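Local coordinates for malonyl CoA-acyl carrier protein transacylase (Burkholderia pseudomallei 1710b, PDB 3EZO) that probably transfers the malonyl group from malonyl-CoA to the holo acyl carrier protein, releasing CoA and supplying malonyl units for fatty acid synthesis, at residues Asn168-Val173 / Thr291-Gly296; Pro213-Leu218 / Arg255-Pro260. One frame throughout, in Å; residues are numbered along the deposited sequence.

Contact 1 (Asn168-Val173 / Thr291-Gly296); sequences NAPAQV and TKRIDG
R293 and I294, at the end of helix 286-294, pack against A169, P170 and Q172 in the hairpin that joins strands 162-169 and 172-176 of the small ferredoxin-like subdomain. The R293 chain, kinked at chi2 and chi3, lays the guanidinium against the hairpin, and the methyl of A169 sits over one face near its border. That same methyl, A169 CB, touches the start of the arginine chain at R293 CB, 3.7 Å away. From the edge of the guanidinium, R293 NH1 reaches Q172 OE1 at 2.8 Å, but the N-H...O angle of 118° makes this a weak hydrogen bond. The planes of amide and guanidinium differ by 28°, although the two side chains run nearly perpendicular. Q172 gets there with CG anti to the backbone N (chi1 178°) and an extended chain beyond. The other end of the guanidinium, NH2, is modelled too close to P170 O, so the placement of the whole group, and with it the weak bond to Q172, is doubtful.

I294 CG1 meets the proline ring at P170 CD, 4.0 Å away, and I294 CD1 lies 3.4 Å from the backbone oxygen N168 O. W263, V264 and V267 of helix 263-272 also pack on this isoleucine, while L290, one turn back, touches N168, A169 and Q172.

What shapes the hairpin is a type II turn from A169 to Q172 and a classic beta bulge, with N168 and A169 both facing Q172. The amide Q172 N bonds to A169 O at 2.8 Å, and N168 N bonds to Q172 O at 3.2 Å. The side-chain amide of N168 points away from residues 291-296, and its OD1 accepts a hydrogen bond from H97 NE2, beside the predicted active-site S98.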
# COMPACT_ATOMS: atom_id res chain seq x y z
N ASN A 168 -5.49 6.04 -7.88
CA ASN A 168 -5.39 4.58 -8.01
C ASN A 168 -5.52 4.07 -9.43
O ASN A 168 -4.79 3.15 -9.81
CB ASN A 168 -6.48 3.93 -7.14
CG ASN A 168 -6.15 4.05 -5.68
OD1 ASN A 168 -5.02 4.42 -5.32
ND2 ASN A 168 -7.12 3.81 -4.82
N ALA A 169 -6.42 4.67 -10.20
CA ALA A 169 -6.56 4.36 -11.62
C ALA A 169 -7.32 5.51 -12.23
O ALA A 169 -7.95 6.29 -11.50
CB ALA A 169 -7.35 3.04 -11.82
N PRO A 170 -7.26 5.66 -13.54
CA PRO A 170 -8.17 6.63 -14.16
C PRO A 170 -9.59 6.48 -13.63
O PRO A 170 -10.13 5.37 -13.60
CB PRO A 170 -8.12 6.26 -15.66
CG PRO A 170 -6.81 5.56 -15.84
CD PRO A 170 -6.52 4.86 -14.55
N ALA A 171 -10.19 7.59 -13.23
CA ALA A 171 -11.55 7.61 -12.77
C ALA A 171 -11.73 6.87 -11.46
O ALA A 171 -12.85 6.53 -11.08
CB ALA A 171 -12.53 7.07 -13.88
N GLN A 172 -10.64 6.68 -10.73
CA GLN A 172 -10.70 6.03 -9.44
C GLN A 172 -9.79 6.76 -8.42
O GLN A 172 -8.55 6.66 -8.48
CB GLN A 172 -10.34 4.58 -9.65
CG GLN A 172 -10.30 3.79 -8.43
CD GLN A 172 -10.37 2.24 -8.71
OE1 GLN A 172 -10.64 1.78 -9.84
NE2 GLN A 172 -10.10 1.47 -7.67
N VAL A 173 -10.42 7.54 -7.53
CA VAL A 173 -9.71 8.44 -6.62
C VAL A 173 -10.30 8.34 -5.24
O VAL A 173 -11.52 8.34 -5.07
CB VAL A 173 -9.72 9.91 -7.14
CG1 VAL A 173 -8.95 10.82 -6.20
CG2 VAL A 173 -9.20 9.97 -8.58
N THR A 291 -3.44 -2.02 -12.55
CA THR A 291 -2.47 -2.03 -13.66
C THR A 291 -3.24 -2.09 -14.99
O THR A 291 -2.97 -1.29 -15.92
CB THR A 291 -1.49 -3.22 -13.57
OG1 THR A 291 -0.76 -3.17 -12.35
CG2 THR A 291 -0.52 -3.26 -14.76
N LYS A 292 -4.24 -2.99 -15.06
CA LYS A 292 -5.07 -3.14 -16.25
C LYS A 292 -5.69 -1.79 -16.66
O LYS A 292 -5.71 -1.44 -17.83
CB LYS A 292 -6.22 -4.16 -16.05
CG LYS A 292 -5.82 -5.60 -15.79
CD LYS A 292 -7.06 -6.52 -15.65
CE LYS A 292 -6.70 -8.01 -15.42
NZ LYS A 292 -6.52 -8.40 -13.96
N ARG A 293 -6.19 -1.06 -15.68
CA ARG A 293 -6.86 0.22 -15.91
C ARG A 293 -5.90 1.34 -16.28
O ARG A 293 -6.24 2.25 -17.03
CB ARG A 293 -7.61 0.64 -14.65
CG ARG A 293 -8.57 -0.40 -14.06
CD ARG A 293 -9.92 -0.30 -14.62
NE ARG A 293 -10.17 1.12 -14.81
CZ ARG A 293 -10.52 1.99 -13.86
NH1 ARG A 293 -10.74 1.59 -12.59
NH2 ARG A 293 -10.65 3.28 -14.19
N ILE A 294 -4.72 1.34 -15.67
CA ILE A 294 -3.73 2.38 -15.90
C ILE A 294 -3.12 2.30 -17.32
O ILE A 294 -2.90 3.31 -18.00
CB ILE A 294 -2.64 2.34 -14.81
CG1 ILE A 294 -3.23 2.79 -13.46
CG2 ILE A 294 -1.45 3.22 -15.19
CD1 ILE A 294 -2.52 2.22 -12.22
N ASP A 295 -2.84 1.08 -17.78
CA ASP A 295 -2.15 0.91 -19.04
C ASP A 295 -2.37 -0.52 -19.48
O ASP A 295 -1.76 -1.44 -18.94
CB ASP A 295 -0.65 1.20 -18.86
CG ASP A 295 0.16 1.08 -20.17
OD1 ASP A 295 -0.37 0.59 -21.21
OD2 ASP A 295 1.36 1.50 -20.12
N GLY A 296 -3.24 -0.69 -20.47
CA GLY A 296 -3.61 -2.00 -20.98
C GLY A 296 -2.53 -2.71 -21.79
O GLY A 296 -2.69 -3.90 -22.09

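Contact 2 (Pro213-Leu218 / Arg255-Pro260); sequences PASDKL and RQAAGP
S215 turns its hydroxyl anti to its own carbonyl carbon (chi1 -69°), and this brings OG against the methyl of A258, with S215 OG 3.5 Å from A258 CB. One turn on, L218 meets the neighbouring methyl, L218 CD1 lying 3.8 Å from A257 CB. The helix 212-223 thus sets a hydroxyl and a leucine branch beside two consecutive alanines. S215 OG also lies 4.1 Å from A257 CB. No hydrogen bond crosses between the segments; the serine hydroxyl is instead bonded to V254 O, just before R255. Y102, L119 and R123 pack on L218 from helices 99-107 and 113-128.

The alanines sit in a type I turn running from Q256 to G259, where G259 N bonds to Q256 O at 3.3 Å. Two carbonyls of this turn, Q256 O and G259 O, accept hydrogen bonds from H207 ND1, and Q256 NE2 bonds to S98 O. Backbone oxygens gripping ND1 of the predicted active-site histidine are what one expects of the Ser-His dyad of malonyl transferases, in which main-chain carbonyls stand in for the acid of a catalytic triad.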
# COMPACT_ATOMS: atom_id res chain seq x y z
N PRO A 213 0.70 14.77 12.34
CA PRO A 213 1.29 14.25 13.57
C PRO A 213 1.82 12.82 13.42
O PRO A 213 2.81 12.49 14.02
CB PRO A 213 0.15 14.35 14.59
CG PRO A 213 -0.79 15.44 14.02
CD PRO A 213 -0.65 15.36 12.55
N ALA A 214 1.23 12.02 12.54
CA ALA A 214 1.72 10.68 12.28
C ALA A 214 3.09 10.76 11.62
O ALA A 214 4.00 10.00 11.98
CB ALA A 214 0.71 9.90 11.41
N SER A 215 3.24 11.67 10.65
CA SER A 215 4.53 11.91 10.01
C SER A 215 5.60 12.26 11.03
O SER A 215 6.73 11.79 10.95
CB SER A 215 4.45 13.02 8.94
OG SER A 215 3.69 12.57 7.85
N ASP A 216 5.23 13.09 12.01
CA ASP A 216 6.20 13.50 13.01
C ASP A 216 6.68 12.34 13.87
O ASP A 216 7.85 12.24 14.17
CB ASP A 216 5.61 14.61 13.89
CG ASP A 216 5.40 15.91 13.12
OD1 ASP A 216 6.19 16.15 12.18
OD2 ASP A 216 4.44 16.65 13.42
N LYS A 217 5.76 11.46 14.27
CA LYS A 217 6.12 10.27 15.04
C LYS A 217 6.98 9.31 14.20
O LYS A 217 7.95 8.74 14.69
CB LYS A 217 4.84 9.56 15.52
CG LYS A 217 4.06 10.30 16.60
CD LYS A 217 2.69 9.57 16.87
CE LYS A 217 1.71 9.73 15.64
NZ LYS A 217 0.18 9.69 15.83
N LEU A 218 6.62 9.16 12.92
CA LEU A 218 7.38 8.31 12.02
C LEU A 218 8.80 8.78 11.85
O LEU A 218 9.71 7.94 11.81
CB LEU A 218 6.72 8.16 10.62
CG LEU A 218 5.70 7.03 10.51
CD1 LEU A 218 4.76 7.19 9.24
CD2 LEU A 218 6.41 5.64 10.54
N ARG A 255 6.74 11.60 4.81
CA ARG A 255 5.78 12.44 4.11
C ARG A 255 4.66 11.62 3.52
O ARG A 255 3.50 12.11 3.37
CB ARG A 255 6.48 13.31 3.06
CG ARG A 255 7.29 14.46 3.68
CD ARG A 255 7.96 15.38 2.63
NE ARG A 255 8.97 14.67 1.88
CZ ARG A 255 8.87 14.26 0.61
NH1 ARG A 255 7.80 14.54 -0.09
NH2 ARG A 255 9.88 13.57 0.05
N GLN A 256 4.95 10.37 3.21
CA GLN A 256 3.93 9.50 2.59
C GLN A 256 2.64 9.43 3.40
O GLN A 256 1.55 9.42 2.84
CB GLN A 256 4.47 8.09 2.43
CG GLN A 256 3.59 7.12 1.63
CD GLN A 256 3.65 5.66 2.07
OE1 GLN A 256 3.57 5.34 3.27
NE2 GLN A 256 3.67 4.77 1.10
N ALA A 257 2.79 9.39 4.72
CA ALA A 257 1.67 9.09 5.60
C ALA A 257 0.62 10.19 5.57
O ALA A 257 -0.56 9.91 5.81
CB ALA A 257 2.14 8.85 7.01
N ALA A 258 1.04 11.42 5.28
CA ALA A 258 0.16 12.57 5.35
C ALA A 258 0.10 13.24 4.00
O ALA A 258 -0.30 14.41 3.91
CB ALA A 258 0.62 13.56 6.42
N GLY A 259 0.49 12.51 2.96
CA GLY A 259 0.48 13.02 1.58
C GLY A 259 -0.06 12.00 0.60
O GLY A 259 -0.23 10.83 0.96
N PRO A 260 -0.35 12.46 -0.64
CA PRO A 260 -1.01 11.67 -1.66
C PRO A 260 -0.21 10.49 -2.18
O PRO A 260 0.97 10.60 -2.45
CB PRO A 260 -1.27 12.67 -2.78
CG PRO A 260 -0.32 13.78 -2.51
CD PRO A 260 -0.15 13.85 -1.08

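How the contacts relate
Along the chain the four segments run 168-173, 213-218, 255-260, 291-296, so both segments of contact 2 fall between those of contact 1. Their centres are 25 Å apart and their nearest atoms about 8 Å, without touching. Contact 1 joins the antiparallel sheet of the small subdomain to helix 286-294, which follows strand 277-281 of the parallel sheet. Contact 2 joins helix 212-223 to the turn Q256-G259. Contact 2 lies next to the predicted active site, the side chain of A257 being about 5 Å from that of H207. Contact 1 approaches the site through N168, whose side chain lies about 8 Å from that of S98.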